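Local coordinates for protein geranyltranstransferase (Agrobacterium tumefaciens, PDB 2H8O) that probably catalyses the condensation of geranyl diphosphate with isopentenyl diphosphate to give farnesyl diphosphate, as a short-chain prenyltransferase of isoprenoid biosynthesis, at residues H118-V123 with S157-A162; A112-L117 with G223-F228; P140-K145 with A149-A154. All coordinates share one frame; numbering follows the deposited sequence.

How the interactions relate
Three apolar contacts illustrate how an all-helical prenyltransferase is knitted together from its middle outward. Interactions 1 and 2 share helix 104-125, which turns one face to helix 148-167 and another to helix 211-237. They touch where Leu159 CD1 lies 3.6 Å from Leu117 CD1. The centre of interaction 2 is about 3 Å from the centre of the chain; the contact uses long leucines and a phenylalanine across widely spaced axes, whereas interaction 1 packs a tyrosine ring between closer helices. Interaction 3, its centre about 20 Å from that of the chain, ties helix 148-167 to a short peripheral helix through small groups; it too is buried, and like interaction 1 it lies within reach of the second subunit.

Interaction 1: residues H118-V123 with S157-A162; sequences HCYSLV and SLLTLA
Tyr120 lays its ring against Leu159 while its CB meets Leu158, and these three residues carry nearly all of the contact. They join two antiparallel helices of the all-alpha prenyltransferase fold, 104-125 and 148-167, whose axes over these segments approach to 8.3 Å at 165°. The first aspartate-rich motif of the family begins five residues beyond Tyr120. In short-chain relatives an aromatic residue at this position blocks the pocket into which the growing prenyl chain extends, so Tyr120 probably has a part in limiting product length.

Leu159 covers one face of the ring. Leu159 CB stands 3.8 Å from the centroid of the Tyr120 ring and only 16° from its normal, a CH-pi arrangement. From there the leucine runs alongside the tyrosine in the same direction, so both methyls follow the ring outward: Leu159 CD1 reaches Tyr120 CE2 at 3.8 Å. The tyrosine is strained at chi1 115°, its CG nearly eclipsing the carbonyl carbon rather than adopting a staggered position. His124 adds an edge-to-face ring contact, and Met194 of helix 194-206 touches the tyrosine too.

Leu158 works closer to the backbone. Its CB lies 3.7 Å from Tyr120 CB, and its CD1 passes 4.4 Å from Cys119 CB. Leu158 also touches Cys116, and Leu159 touches Leu117, one turn earlier on helix 104-125, while Asp156 of the second subunit packs on Tyr120. At the far end of the ring, Leu159 CD2 closes on Tyr120 CZ at 3.6 Å and on the hydroxyl OH at 3.7 Å.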
ATOM      1  N   HIS A 118       6.827  -6.763  -4.596  1.00 15.21           N
ATOM      2  CA  HIS A 118       8.215  -6.807  -5.039  1.00 15.44           C
ATOM      3  C   HIS A 118       8.438  -5.927  -6.285  1.00 15.41           C
ATOM      4  O   HIS A 118       9.370  -5.132  -6.350  1.00 15.28           O
ATOM      5  CB  HIS A 118       8.639  -8.265  -5.310  1.00 15.53           C
ATOM      6  CG  HIS A 118       9.961  -8.385  -5.993  1.00 16.30           C
ATOM      7  ND1 HIS A 118      11.144  -7.947  -5.423  1.00 17.47           N
ATOM      8  CD2 HIS A 118      10.286  -8.898  -7.205  1.00 17.42           C
ATOM      9  CE1 HIS A 118      12.137  -8.187  -6.264  1.00 18.84           C
ATOM     10  NE2 HIS A 118      11.642  -8.758  -7.354  1.00 18.79           N
ATOM     11  N   CYS A 119       7.579  -6.068  -7.281  1.00 15.93           N
ATOM     12  CA  CYS A 119       7.745  -5.334  -8.516  1.00 15.97           C
ATOM     13  C   CYS A 119       7.558  -3.830  -8.328  1.00 15.33           C
ATOM     14  O   CYS A 119       8.247  -3.044  -8.972  1.00 16.01           O
ATOM     15  CB  CYS A 119       6.827  -5.865  -9.601  1.00 16.49           C
ATOM     16  SG  CYS A 119       7.271  -7.548 -10.140  1.00 17.24           S
ATOM     17  N   TYR A 120       6.660  -3.415  -7.435  1.00 15.11           N
ATOM     18  CA  TYR A 120       6.494  -1.985  -7.174  1.00 15.30           C
ATOM     19  C   TYR A 120       7.811  -1.433  -6.664  1.00 15.28           C
ATOM     20  O   TYR A 120       8.215  -0.316  -7.017  1.00 15.29           O
ATOM     21  CB  TYR A 120       5.353  -1.698  -6.168  1.00 15.33           C
ATOM     22  CG  TYR A 120       5.797  -1.084  -4.828  1.00 15.23           C
ATOM     23  CD1 TYR A 120       6.177   0.247  -4.735  1.00 16.48           C
ATOM     24  CD2 TYR A 120       5.772  -1.841  -3.663  1.00 15.35           C
ATOM     25  CE1 TYR A 120       6.579   0.807  -3.537  1.00 15.35           C
ATOM     26  CE2 TYR A 120       6.170  -1.300  -2.462  1.00 15.52           C
ATOM     27  CZ  TYR A 120       6.559   0.028  -2.391  1.00 14.06           C
ATOM     28  OH  TYR A 120       6.963   0.623  -1.194  1.00 16.26           O
ATOM     29  N   SER A 121       8.468  -2.194  -5.785  1.00 15.49           N
ATOM     30  CA  SER A 121       9.683  -1.696  -5.158  1.00 16.06           C
ATOM     31  C   SER A 121      10.763  -1.434  -6.212  1.00 15.86           C
ATOM     32  O   SER A 121      11.531  -0.478  -6.089  1.00 16.42           O
ATOM     33  CB  SER A 121      10.154  -2.654  -4.069  1.00 16.08           C
ATOM     34  OG  SER A 121      10.815  -3.802  -4.576  1.00 17.35           O
ATOM     35  N   LEU A 122      10.792  -2.252  -7.264  1.00 15.44           N
ATOM     36  CA  LEU A 122      11.799  -2.109  -8.316  1.00 15.42           C
ATOM     37  C   LEU A 122      11.482  -0.880  -9.169  1.00 15.14           C
ATOM     38  O   LEU A 122      12.378  -0.118  -9.531  1.00 15.12           O
ATOM     39  CB  LEU A 122      11.832  -3.343  -9.206  1.00 15.30           C
ATOM     40  CG  LEU A 122      12.026  -4.698  -8.540  1.00 17.31           C
ATOM     41  CD1 LEU A 122      11.951  -5.824  -9.577  1.00 19.35           C
ATOM     42  CD2 LEU A 122      13.316  -4.761  -7.737  1.00 20.77           C
ATOM     43  N   VAL A 123      10.208  -0.689  -9.496  1.00 15.60           N
ATOM     44  CA  VAL A 123       9.776   0.469 -10.275  1.00 15.69           C
ATOM     45  C   VAL A 123      10.185   1.772  -9.597  1.00 15.92           C
ATOM     46  O   VAL A 123      10.744   2.674 -10.226  1.00 16.02           O
ATOM     47  CB  VAL A 123       8.249   0.456 -10.504  1.00 15.32           C
ATOM     48  CG1 VAL A 123       7.760   1.769 -11.208  1.00 16.61           C
ATOM     49  CG2 VAL A 123       7.873  -0.772 -11.317  1.00 15.40           C
ATOM     50  N   SER A 157       0.319   2.004  -7.406  1.00 14.67           N
ATOM     51  CA  SER A 157      -0.847   1.187  -7.728  1.00 14.55           C
ATOM     52  C   SER A 157      -0.562  -0.310  -7.498  1.00 14.07           C
ATOM     53  O   SER A 157      -1.426  -1.049  -7.065  1.00 15.25           O
ATOM     54  CB  SER A 157      -1.340   1.439  -9.141  1.00 15.13           C
ATOM     55  OG  SER A 157      -1.713   2.805  -9.350  1.00 14.99           O
ATOM     56  N   LEU A 158       0.658  -0.753  -7.801  1.00 14.25           N
ATOM     57  CA  LEU A 158       1.052  -2.154  -7.544  1.00 14.24           C
ATOM     58  C   LEU A 158       1.128  -2.449  -6.046  1.00 14.39           C
ATOM     59  O   LEU A 158       0.725  -3.521  -5.607  1.00 15.80           O
ATOM     60  CB  LEU A 158       2.386  -2.463  -8.215  1.00 14.16           C
ATOM     61  CG  LEU A 158       2.328  -2.693  -9.723  1.00 14.48           C
ATOM     62  CD1 LEU A 158       3.802  -2.682 -10.265  1.00 14.92           C
ATOM     63  CD2 LEU A 158       1.628  -3.987 -10.092  1.00 14.70           C
ATOM     64  N   LEU A 159       1.650  -1.491  -5.262  1.00 13.83           N
ATOM     65  CA  LEU A 159       1.658  -1.644  -3.795  1.00 14.64           C
ATOM     66  C   LEU A 159       0.212  -1.761  -3.257  1.00 15.19           C
ATOM     67  O   LEU A 159      -0.094  -2.625  -2.442  1.00 16.32           O
ATOM     68  CB  LEU A 159       2.403  -0.480  -3.157  1.00 14.22           C
ATOM     69  CG  LEU A 159       2.327  -0.344  -1.651  1.00 14.92           C
ATOM     70  CD1 LEU A 159       2.711  -1.643  -0.946  1.00 15.36           C
ATOM     71  CD2 LEU A 159       3.237   0.792  -1.179  1.00 15.18           C
ATOM     72  N   THR A 160      -0.668  -0.884  -3.741  1.00 15.08           N
ATOM     73  CA  THR A 160      -2.068  -0.870  -3.336  1.00 14.55           C
ATOM     74  C   THR A 160      -2.738  -2.205  -3.720  1.00 14.77           C
ATOM     75  O   THR A 160      -3.468  -2.801  -2.943  1.00 15.28           O
ATOM     76  CB  THR A 160      -2.817   0.314  -3.962  1.00 14.79           C
ATOM     77  OG1 THR A 160      -2.114   1.536  -3.662  1.00 13.94           O
ATOM     78  CG2 THR A 160      -4.243   0.408  -3.410  1.00 15.69           C
ATOM     79  N   LEU A 161      -2.495  -2.635  -4.954  1.00 14.53           N
ATOM     80  CA  LEU A 161      -3.102  -3.876  -5.476  1.00 14.77           C
ATOM     81  C   LEU A 161      -2.698  -5.116  -4.675  1.00 15.23           C
ATOM     82  O   LEU A 161      -3.501  -6.064  -4.523  1.00 14.90           O
ATOM     83  CB  LEU A 161      -2.730  -4.066  -6.961  1.00 14.19           C
ATOM     84  CG  LEU A 161      -3.634  -5.058  -7.707  1.00 15.46           C
ATOM     85  CD1 LEU A 161      -5.025  -4.464  -7.871  1.00 17.68           C
ATOM     86  CD2 LEU A 161      -3.007  -5.385  -9.033  1.00 14.52           C
ATOM     87  N   ALA A 162      -1.463  -5.146  -4.167  1.00 14.69           N
ATOM     88  CA  ALA A 162      -1.005  -6.269  -3.338  1.00 15.37           C
ATOM     89  C   ALA A 162      -1.991  -6.533  -2.201  1.00 15.05           C
ATOM     90  O   ALA A 162      -2.353  -7.674  -1.910  1.00 16.27           O
ATOM     91  CB  ALA A 162       0.397  -6.014  -2.809  1.00 15.75           C
TER

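Interaction 2: residues A112-L117 with G223-F228; sequences AALECL and GALLRF
The hydrophobic interior of the helical bundle is crossed here by Leu114 and Leu117, which extend from helix 104-125 to meet Leu225 and Phe228 of helix 211-237. The two axes are almost exactly antiparallel, at 174°, but stay 11.5 Å apart over these segments. Backbones so widely separated leave the whole task to extended side chains. Leu114, which buries the most surface here, has CG anti to its backbone nitrogen (chi1 178°), which carries its two methyls outward to the opposing helix.

Leu114 and Phe228 slide past one another in opposite directions. Both leucine methyls meet the same CD2-CE2 side of the ring: Leu114 CD1 comes obliquely, 3.8 Å from Phe228 CD2, while Leu114 CD2 lies at the edge, in the ring plane, 3.9 Å from the same Phe228 CD2. In this terpenoid-synthase fold the pair lies further than the Leu117-Leu225 pair from the end where helix 104-125 runs on to the first aspartate-rich motif and where Gly223, on the facing helix, directly follows a Lys-Thr pair whose lysine, in relatives, contacts the substrate diphosphate.

Nearer that end, Leu117 and Leu225 cross at a slant, with Leu117 CD2 4.0 Å from Leu225 CD1. The second branch of Leu225 turns back to the first pair, its CD2 lying 4.2 Å from Leu114 CD1. One fork therefore touches both leucines of the opposite helix. Helix 88-99 packs against Leu114 through Val93 and Arg89, and helix 175-189 covers Phe228 with Ser184 and Leu185.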
ATOM      1  N   ALA A 112       1.050 -13.983  -5.818  1.00 15.12           N
ATOM      2  CA  ALA A 112       0.851 -12.909  -6.798  1.00 15.21           C
ATOM      3  C   ALA A 112       0.883 -11.531  -6.135  1.00 15.34           C
ATOM      4  O   ALA A 112       1.469 -10.601  -6.654  1.00 15.48           O
ATOM      5  CB  ALA A 112      -0.454 -13.100  -7.587  1.00 15.85           C
ATOM      6  N   ALA A 113       0.207 -11.418  -4.997  1.00 15.19           N
ATOM      7  CA  ALA A 113       0.215 -10.186  -4.219  1.00 15.52           C
ATOM      8  C   ALA A 113       1.622  -9.789  -3.854  1.00 15.36           C
ATOM      9  O   ALA A 113       2.030  -8.624  -4.043  1.00 15.46           O
ATOM     10  CB  ALA A 113      -0.591 -10.344  -2.961  1.00 15.68           C
ATOM     11  N   LEU A 114       2.374 -10.751  -3.326  1.00 15.52           N
ATOM     12  CA  LEU A 114       3.750 -10.482  -2.911  1.00 15.20           C
ATOM     13  C   LEU A 114       4.617 -10.067  -4.099  1.00 15.55           C
ATOM     14  O   LEU A 114       5.475  -9.169  -3.992  1.00 15.49           O
ATOM     15  CB  LEU A 114       4.335 -11.703  -2.210  1.00 15.34           C
ATOM     16  CG  LEU A 114       5.791 -11.596  -1.743  1.00 15.62           C
ATOM     17  CD1 LEU A 114       5.991 -10.393  -0.787  1.00 17.13           C
ATOM     18  CD2 LEU A 114       6.239 -12.904  -1.094  1.00 16.26           C
ATOM     19  N   GLU A 115       4.385 -10.699  -5.246  1.00 15.20           N
ATOM     20  CA  GLU A 115       5.106 -10.324  -6.446  1.00 15.43           C
ATOM     21  C   GLU A 115       4.780  -8.898  -6.907  1.00 15.24           C
ATOM     22  O   GLU A 115       5.675  -8.149  -7.369  1.00 15.71           O
ATOM     23  CB  GLU A 115       4.872 -11.351  -7.561  1.00 16.41           C
ATOM     24  CG  GLU A 115       5.821 -11.202  -8.760  1.00 16.15           C
ATOM     25  CD  GLU A 115       7.321 -11.360  -8.470  1.00 17.15           C
ATOM     26  OE1 GLU A 115       7.722 -11.819  -7.381  1.00 17.05           O
ATOM     27  OE2 GLU A 115       8.135 -11.036  -9.353  1.00 17.41           O
ATOM     28  N   CYS A 116       3.507  -8.507  -6.827  1.00 15.41           N
ATOM     29  CA  CYS A 116       3.135  -7.136  -7.167  1.00 15.25           C
ATOM     30  C   CYS A 116       3.921  -6.168  -6.291  1.00 15.44           C
ATOM     31  O   CYS A 116       4.429  -5.169  -6.758  1.00 16.16           O
ATOM     32  CB  CYS A 116       1.650  -6.873  -6.958  1.00 16.43           C
ATOM     33  SG  CYS A 116       0.621  -7.529  -8.267  1.00 17.96           S
ATOM     34  N   LEU A 117       4.015  -6.482  -4.994  1.00 14.69           N
ATOM     35  CA  LEU A 117       4.737  -5.598  -4.072  1.00 15.08           C
ATOM     36  C   LEU A 117       6.240  -5.584  -4.425  1.00 15.13           C
ATOM     37  O   LEU A 117       6.862  -4.519  -4.500  1.00 15.51           O
ATOM     38  CB  LEU A 117       4.453  -6.010  -2.623  1.00 15.38           C
ATOM     39  CG  LEU A 117       4.793  -4.928  -1.576  1.00 15.26           C
ATOM     40  CD1 LEU A 117       3.886  -4.998  -0.340  1.00 16.04           C
ATOM     41  CD2 LEU A 117       6.257  -4.975  -1.241  1.00 17.31           C
ATOM     42  N   GLY A 223      15.790  -9.042   3.221  1.00 16.67           N
ATOM     43  CA  GLY A 223      15.388 -10.198   4.005  1.00 16.76           C
ATOM     44  C   GLY A 223      13.898 -10.275   4.307  1.00 16.98           C
ATOM     45  O   GLY A 223      13.330 -11.360   4.352  1.00 16.60           O
ATOM     46  N   ALA A 224      13.264  -9.126   4.559  1.00 16.75           N
ATOM     47  CA  ALA A 224      11.923  -9.120   5.151  1.00 16.44           C
ATOM     48  C   ALA A 224      10.876  -9.753   4.210  1.00 16.15           C
ATOM     49  O   ALA A 224      10.034 -10.513   4.661  1.00 16.52           O
ATOM     50  CB  ALA A 224      11.502  -7.701   5.565  1.00 16.44           C
ATOM     51  N   LEU A 225      10.952  -9.464   2.914  1.00 16.36           N
ATOM     52  CA  LEU A 225       9.996 -10.049   1.955  1.00 16.31           C
ATOM     53  C   LEU A 225      10.188 -11.558   1.817  1.00 16.33           C
ATOM     54  O   LEU A 225       9.226 -12.275   1.591  1.00 16.82           O
ATOM     55  CB  LEU A 225      10.072  -9.421   0.554  1.00 16.31           C
ATOM     56  CG  LEU A 225       9.593  -7.983   0.442  1.00 17.19           C
ATOM     57  CD1 LEU A 225       9.252  -7.686  -1.007  1.00 18.62           C
ATOM     58  CD2 LEU A 225       8.378  -7.697   1.322  1.00 16.78           C
ATOM     59  N   LEU A 226      11.433 -12.017   1.941  1.00 16.52           N
ATOM     60  CA  LEU A 226      11.739 -13.470   1.855  1.00 16.74           C
ATOM     61  C   LEU A 226      11.277 -14.207   3.122  1.00 17.06           C
ATOM     62  O   LEU A 226      10.721 -15.302   3.050  1.00 18.20           O
ATOM     63  CB  LEU A 226      13.216 -13.695   1.515  1.00 16.22           C
ATOM     64  CG  LEU A 226      13.636 -13.191   0.124  1.00 16.75           C
ATOM     65  CD1 LEU A 226      15.170 -13.052   0.045  1.00 18.02           C
ATOM     66  CD2 LEU A 226      13.075 -14.094  -0.998  1.00 18.84           C
ATOM     67  N   ARG A 227      11.475 -13.586   4.279  1.00 16.98           N
ATOM     68  CA  ARG A 227      10.902 -14.039   5.539  1.00 16.81           C
ATOM     69  C   ARG A 227       9.378 -14.168   5.443  1.00 16.54           C
ATOM     70  O   ARG A 227       8.798 -15.214   5.754  1.00 16.66           O
ATOM     71  CB  ARG A 227      11.314 -13.060   6.659  1.00 16.50           C
ATOM     72  CG  ARG A 227      10.742 -13.376   8.024  1.00 17.45           C
ATOM     73  CD  ARG A 227      10.919 -12.177   8.972  1.00 19.37           C
ATOM     74  NE  ARG A 227       9.930 -11.132   8.696  1.00 19.36           N
ATOM     75  CZ  ARG A 227      10.104  -9.824   8.861  1.00 22.22           C
ATOM     76  NH1 ARG A 227      11.273  -9.326   9.251  1.00 22.72           N
ATOM     77  NH2 ARG A 227       9.101  -8.999   8.580  1.00 21.65           N
ATOM     78  N   PHE A 228       8.741 -13.091   4.996  1.00 16.39           N
ATOM     79  CA  PHE A 228       7.307 -13.071   4.821  1.00 15.77           C
ATOM     80  C   PHE A 228       6.866 -14.204   3.871  1.00 15.58           C
ATOM     81  O   PHE A 228       5.868 -14.877   4.131  1.00 15.37           O
ATOM     82  CB  PHE A 228       6.831 -11.724   4.269  1.00 16.59           C
ATOM     83  CG  PHE A 228       5.402 -11.759   3.805  1.00 15.20           C
ATOM     84  CD1 PHE A 228       4.354 -11.543   4.690  1.00 16.19           C
ATOM     85  CD2 PHE A 228       5.103 -12.067   2.492  1.00 14.31           C
ATOM     86  CE1 PHE A 228       3.040 -11.636   4.262  1.00 16.14           C
ATOM     87  CE2 PHE A 228       3.783 -12.167   2.055  1.00 14.82           C
ATOM     88  CZ  PHE A 228       2.753 -11.953   2.934  1.00 15.55           C
TER

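Interaction 3: residues P140-K145 with A149-A154; sequences PTVHRK and ATAILA
Val142 and His143, at the start of the short helix 142-145, close on a single alanine, Ala151, in the first turn of helix 148-167. The tight reversal between the two segments brings the alpha carbons of His143 and Ala151 to 5.0 Å. In Val142 a chi1 of 172° sets CG1 anti to the backbone nitrogen and directs this branch across to Ala151. It settles 3.7 Å from Ala151 CA and 3.8 Å from Ala151 CB, over the root of the alanine.

His143 behaves differently. Its CG is placed between the backbone nitrogen and the carbonyl carbon, a rotation (chi1 60°) that leads the imidazole away from helix 148-167. CB is the side-chain atom that touches, 3.7 Å from Ala151 CB, with the backbone His143 N 3.8 Å from the same methyl. The side chain also touches Asp126 and Pro128 in the loop that continues the family's first aspartate-rich motif, while Leu127 of that loop touches Ala151. Thr141, at the N-cap position, makes no capping bond with its side chain; its OG1 is hydrogen-bonded to Asp133 O.

Val123 of helix 104-125 packs on both Val142 and Ala151. With carbon atoms making the closest approaches and no hydrogen bond or charge pair across it, the contact rests mainly on close fit: Val142 CG1 packs on Ala151 CA and CB, and His143 CB on the same methyl, with the polar imidazole directed elsewhere.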
ATOM      1  N   PRO A 140      13.777  -1.449 -21.085  1.00 19.58           N
ATOM      2  CA  PRO A 140      13.699  -0.126 -20.483  1.00 19.09           C
ATOM      3  C   PRO A 140      12.956  -0.207 -19.154  1.00 17.84           C
ATOM      4  O   PRO A 140      12.036  -0.999 -18.994  1.00 18.01           O
ATOM      5  CB  PRO A 140      12.894   0.694 -21.498  1.00 18.83           C
ATOM      6  CG  PRO A 140      12.186  -0.321 -22.327  1.00 19.60           C
ATOM      7  CD  PRO A 140      13.051  -1.512 -22.363  1.00 19.97           C
ATOM      8  N   THR A 141      13.395   0.589 -18.203  1.00 17.37           N
ATOM      9  CA  THR A 141      12.670   0.712 -16.958  1.00 16.92           C
ATOM     10  C   THR A 141      11.354   1.461 -17.189  1.00 16.67           C
ATOM     11  O   THR A 141      11.134   2.088 -18.208  1.00 15.66           O
ATOM     12  CB  THR A 141      13.528   1.407 -15.905  1.00 16.98           C
ATOM     13  OG1 THR A 141      14.110   2.572 -16.473  1.00 17.94           O
ATOM     14  CG2 THR A 141      14.646   0.484 -15.417  1.00 17.42           C
ATOM     15  N   VAL A 142      10.451   1.383 -16.217  1.00 15.53           N
ATOM     16  CA  VAL A 142       9.120   1.943 -16.417  1.00 16.09           C
ATOM     17  C   VAL A 142       9.173   3.442 -16.694  1.00 15.92           C
ATOM     18  O   VAL A 142       8.449   3.919 -17.566  1.00 15.80           O
ATOM     19  CB  VAL A 142       8.161   1.606 -15.236  1.00 15.88           C
ATOM     20  CG1 VAL A 142       6.839   2.360 -15.370  1.00 15.77           C
ATOM     21  CG2 VAL A 142       7.927   0.112 -15.181  1.00 15.37           C
ATOM     22  N   HIS A 143      10.029   4.188 -15.993  1.00 16.49           N
ATOM     23  CA  HIS A 143      10.074   5.654 -16.194  1.00 17.63           C
ATOM     24  C   HIS A 143      10.660   6.031 -17.555  1.00 18.24           C
ATOM     25  O   HIS A 143      10.356   7.097 -18.083  1.00 18.92           O
ATOM     26  CB  HIS A 143      10.817   6.404 -15.065  1.00 17.78           C
ATOM     27  CG  HIS A 143      12.243   6.001 -14.905  1.00 18.13           C
ATOM     28  ND1 HIS A 143      12.605   4.884 -14.188  1.00 17.84           N
ATOM     29  CD2 HIS A 143      13.398   6.543 -15.375  1.00 18.11           C
ATOM     30  CE1 HIS A 143      13.919   4.755 -14.218  1.00 18.90           C
ATOM     31  NE2 HIS A 143      14.426   5.744 -14.929  1.00 18.80           N
ATOM     32  N   ARG A 144      11.475   5.145 -18.114  1.00 19.03           N
ATOM     33  CA  ARG A 144      12.046   5.344 -19.457  1.00 19.71           C
ATOM     34  C   ARG A 144      11.040   5.019 -20.555  1.00 19.89           C
ATOM     35  O   ARG A 144      10.904   5.783 -21.512  1.00 21.38           O
ATOM     36  CB  ARG A 144      13.313   4.506 -19.618  1.00 20.47           C
ATOM     37  CG  ARG A 144      14.421   4.936 -18.684  1.00 24.37           C
ATOM     38  CD  ARG A 144      15.171   6.113 -19.220  1.00 30.56           C
ATOM     39  NE  ARG A 144      15.918   5.717 -20.409  1.00 34.04           N
ATOM     40  CZ  ARG A 144      16.652   6.534 -21.159  1.00 35.53           C
ATOM     41  NH1 ARG A 144      16.755   7.827 -20.853  1.00 37.07           N
ATOM     42  NH2 ARG A 144      17.284   6.055 -22.220  1.00 36.53           N
ATOM     43  N   LYS A 145      10.327   3.906 -20.429  1.00 19.48           N
ATOM     44  CA  LYS A 145       9.312   3.523 -21.418  1.00 19.59           C
ATOM     45  C   LYS A 145       8.063   4.427 -21.381  1.00 19.28           C
ATOM     46  O   LYS A 145       7.448   4.713 -22.420  1.00 19.55           O
ATOM     47  CB  LYS A 145       8.928   2.052 -21.221  1.00 20.20           C
ATOM     48  CG  LYS A 145       7.903   1.530 -22.216  1.00 20.77           C
ATOM     49  CD  LYS A 145       7.806   0.016 -22.167  1.00 21.94           C
ATOM     50  CE  LYS A 145       6.838  -0.512 -23.245  1.00 25.96           C
ATOM     51  NZ  LYS A 145       7.418  -0.510 -24.620  1.00 29.80           N
ATOM     52  N   ALA A 149       6.333  10.294 -13.690  1.00 16.77           N
ATOM     53  CA  ALA A 149       5.012  10.344 -13.041  1.00 16.36           C
ATOM     54  C   ALA A 149       4.268   8.996 -13.117  1.00 16.01           C
ATOM     55  O   ALA A 149       3.734   8.485 -12.125  1.00 15.78           O
ATOM     56  CB  ALA A 149       4.155  11.442 -13.690  1.00 17.13           C
ATOM     57  N   THR A 150       4.218   8.449 -14.323  1.00 15.99           N
ATOM     58  CA  THR A 150       3.561   7.184 -14.537  1.00 15.67           C
ATOM     59  C   THR A 150       4.260   6.072 -13.770  1.00 15.34           C
ATOM     60  O   THR A 150       3.593   5.190 -13.247  1.00 14.52           O
ATOM     61  CB  THR A 150       3.471   6.857 -16.043  1.00 15.71           C
ATOM     62  OG1 THR A 150       2.792   7.928 -16.715  1.00 16.81           O
ATOM     63  CG2 THR A 150       2.703   5.590 -16.294  1.00 16.47           C
ATOM     64  N   ALA A 151       5.602   6.104 -13.706  1.00 14.80           N
ATOM     65  CA  ALA A 151       6.326   5.104 -12.912  1.00 15.09           C
ATOM     66  C   ALA A 151       5.972   5.215 -11.424  1.00 15.32           C
ATOM     67  O   ALA A 151       5.737   4.213 -10.732  1.00 15.12           O
ATOM     68  CB  ALA A 151       7.831   5.280 -13.107  1.00 15.59           C
ATOM     69  N   ILE A 152       5.924   6.440 -10.919  1.00 15.00           N
ATOM     70  CA  ILE A 152       5.567   6.640  -9.508  1.00 14.69           C
ATOM     71  C   ILE A 152       4.179   6.059  -9.229  1.00 14.53           C
ATOM     72  O   ILE A 152       3.996   5.308  -8.261  1.00 14.96           O
ATOM     73  CB  ILE A 152       5.635   8.135  -9.112  1.00 14.96           C
ATOM     74  CG1 ILE A 152       7.087   8.613  -9.109  1.00 14.51           C
ATOM     75  CG2 ILE A 152       5.035   8.346  -7.733  1.00 15.32           C
ATOM     76  CD1 ILE A 152       7.229  10.139  -9.213  1.00 15.31           C
ATOM     77  N   LEU A 153       3.221   6.394 -10.091  1.00 14.31           N
ATOM     78  CA  LEU A 153       1.842   5.964  -9.925  1.00 14.30           C
ATOM     79  C   LEU A 153       1.697   4.452 -10.150  1.00 14.48           C
ATOM     80  O   LEU A 153       0.888   3.811  -9.494  1.00 14.89           O
ATOM     81  CB  LEU A 153       0.918   6.751 -10.853  1.00 14.47           C
ATOM     82  CG  LEU A 153       0.795   8.218 -10.455  1.00 15.78           C
ATOM     83  CD1 LEU A 153       0.045   8.936 -11.589  1.00 16.05           C
ATOM     84  CD2 LEU A 153       0.093   8.377  -9.099  1.00 15.80           C
ATOM     85  N   ALA A 154       2.506   3.888 -11.042  1.00 14.13           N
ATOM     86  CA  ALA A 154       2.462   2.434 -11.304  1.00 13.95           C
ATOM     87  C   ALA A 154       2.940   1.668 -10.081  1.00 13.94           C
ATOM     88  O   ALA A 154       2.330   0.697  -9.662  1.00 14.91           O
ATOM     89  CB  ALA A 154       3.317   2.050 -12.541  1.00 14.22           C
TER